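Long-range contact in oligogalacturonate lyase (Yersinia enterocolitica subsp. enterocolitica, PDB 3PE7), which probably cleaves short oligogalacturonides in the cytoplasm by metal-dependent beta-elimination, using a manganese-binding site within a seven-bladed beta-propeller: residues Cys285-Ser290 with His353-Phe358. Residues are numbered along the deposited sequence; the frame is centred on the assembly and turned at random.
Sequences CSHLMS and HPHPSF. With MN (manganese (II) ion), chain B.
His287 meets His353 and His355 around a manganese ion, and the trio illustrates how segments far apart in sequence can supply ligands to one metal. The ion is bound by His287 NE2, His353 ND1 and His355 NE2, each at 2.1 Å, so His353 coordinates through the nitrogen next to its CG and the other two through the far one. Shared coordination explains why His287 NE2 lies just 3.0 Å from His355 NE2 without a hydrogen bond between them. The rings of His287 and His355 pair edge-to-face, their planes at 79°, with His355 CD2 set over the centre of the His287 ring. His353 instead brings ND1 to the edge of that ring, in its plane, and sets its CB above one face of the His355 ring, offset toward the rim. CG of His287 stands anti to the carbonyl carbon (chi1 -51°), and the ring's second nitrogen, ND1, is hydrogen-bonded to Asp300, a second-shell carboxylate that, with the metal at NE2, holds the ring's rotation and may make NE2 a stronger donor. Further along, the segments run nearly parallel. Met289 rests CB against Pro356 O at 3.5 Å, and its CG meets Ser357 CB. Phe358 brings CD1 to within 3.8 Å of Ser290 C, while a water bridges the backbones, donating to Ser290 O and accepting from Phe358 N. The contact thus joins the innermost strands of two propeller blades, 287-290 and 357-358, and at its metal end, with Gln350 as a further ligand, forms the manganese site of this seven-bladed beta-propeller lyase.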
# COMPACT_ATOMS: atom_id res chain seq x y z
N CYS A 285 9.39 -9.36 -8.27
CA CYS A 285 9.23 -8.06 -7.63
C CYS A 285 8.57 -8.22 -6.26
O CYS A 285 7.91 -9.22 -5.99
CB CYS A 285 8.38 -7.15 -8.52
SG CYS A 285 9.18 -6.63 -10.05
N SER A 286 8.75 -7.22 -5.40
CA SER A 286 8.27 -7.30 -4.03
C SER A 286 6.84 -6.78 -3.87
O SER A 286 6.19 -7.09 -2.89
CB SER A 286 9.22 -6.54 -3.10
OG SER A 286 10.44 -7.29 -2.97
N HIS A 287 6.41 -5.99 -4.85
CA HIS A 287 5.08 -5.38 -4.87
C HIS A 287 4.65 -5.22 -6.33
O HIS A 287 5.48 -5.32 -7.25
CB HIS A 287 5.10 -4.01 -4.19
CG HIS A 287 5.72 -4.03 -2.83
ND1 HIS A 287 7.06 -3.81 -2.63
CD2 HIS A 287 5.18 -4.29 -1.62
CE1 HIS A 287 7.32 -3.91 -1.34
NE2 HIS A 287 6.20 -4.20 -0.70
N LEU A 288 3.35 -5.02 -6.53
CA LEU A 288 2.81 -4.71 -7.84
C LEU A 288 1.69 -3.68 -7.71
O LEU A 288 0.89 -3.72 -6.75
CB LEU A 288 2.28 -5.99 -8.51
CG LEU A 288 1.90 -5.93 -9.99
CD1 LEU A 288 3.10 -5.52 -10.88
CD2 LEU A 288 1.35 -7.29 -10.42
N MET A 289 1.64 -2.74 -8.64
CA MET A 289 0.59 -1.72 -8.64
C MET A 289 0.29 -1.30 -10.08
O MET A 289 1.14 -1.44 -10.96
CB MET A 289 1.04 -0.51 -7.80
CG MET A 289 -0.01 0.56 -7.54
SD MET A 289 -1.64 -0.10 -7.12
CE MET A 289 -2.59 1.42 -7.09
N SER A 290 -0.93 -0.81 -10.30
CA SER A 290 -1.31 -0.33 -11.64
C SER A 290 -1.71 1.15 -11.66
O SER A 290 -1.88 1.77 -10.61
CB SER A 290 -2.46 -1.18 -12.20
OG SER A 290 -3.70 -0.84 -11.60
N HIS A 353 10.94 -0.20 1.65
CA HIS A 353 10.22 -0.76 0.49
C HIS A 353 9.95 0.33 -0.55
O HIS A 353 9.39 1.36 -0.21
CB HIS A 353 8.92 -1.43 0.92
CG HIS A 353 9.12 -2.74 1.62
ND1 HIS A 353 8.12 -3.68 1.73
CD2 HIS A 353 10.22 -3.27 2.22
CE1 HIS A 353 8.59 -4.73 2.37
NE2 HIS A 353 9.86 -4.51 2.67
N PRO A 354 10.34 0.11 -1.82
CA PRO A 354 10.08 1.17 -2.80
C PRO A 354 8.59 1.50 -2.97
O PRO A 354 8.23 2.67 -3.09
CB PRO A 354 10.68 0.62 -4.10
CG PRO A 354 11.82 -0.30 -3.59
CD PRO A 354 11.26 -0.93 -2.34
N HIS A 355 7.73 0.47 -2.95
CA HIS A 355 6.27 0.66 -3.01
C HIS A 355 5.84 1.57 -4.18
O HIS A 355 5.13 2.57 -3.97
CB HIS A 355 5.76 1.22 -1.65
CG HIS A 355 5.72 0.20 -0.55
ND1 HIS A 355 5.69 0.55 0.78
CD2 HIS A 355 5.71 -1.15 -0.59
CE1 HIS A 355 5.66 -0.55 1.52
NE2 HIS A 355 5.67 -1.59 0.72
N PRO A 356 6.25 1.22 -5.41
CA PRO A 356 6.01 2.17 -6.50
C PRO A 356 4.52 2.31 -6.86
O PRO A 356 3.75 1.36 -6.73
CB PRO A 356 6.76 1.55 -7.69
CG PRO A 356 6.79 0.08 -7.39
CD PRO A 356 6.97 0.01 -5.88
N SER A 357 4.15 3.53 -7.27
CA SER A 357 2.84 3.79 -7.88
C SER A 357 3.02 4.89 -8.93
O SER A 357 4.09 5.50 -9.01
CB SER A 357 1.79 4.17 -6.84
OG SER A 357 2.05 5.47 -6.32
N PHE A 358 1.99 5.13 -9.75
CA PHE A 358 2.04 6.15 -10.78
C PHE A 358 1.53 7.50 -10.26
O PHE A 358 0.62 7.53 -9.44
CB PHE A 358 1.21 5.71 -12.00
CG PHE A 358 1.77 4.51 -12.72
CD1 PHE A 358 1.33 3.23 -12.41
CD2 PHE A 358 2.75 4.65 -13.70
CE1 PHE A 358 1.83 2.08 -13.09
CE2 PHE A 358 3.27 3.53 -14.37
CZ PHE A 358 2.80 2.23 -14.06
MN MN B . 6.02 -3.58 1.34
O HOH W 1 -0.63 3.94 -9.41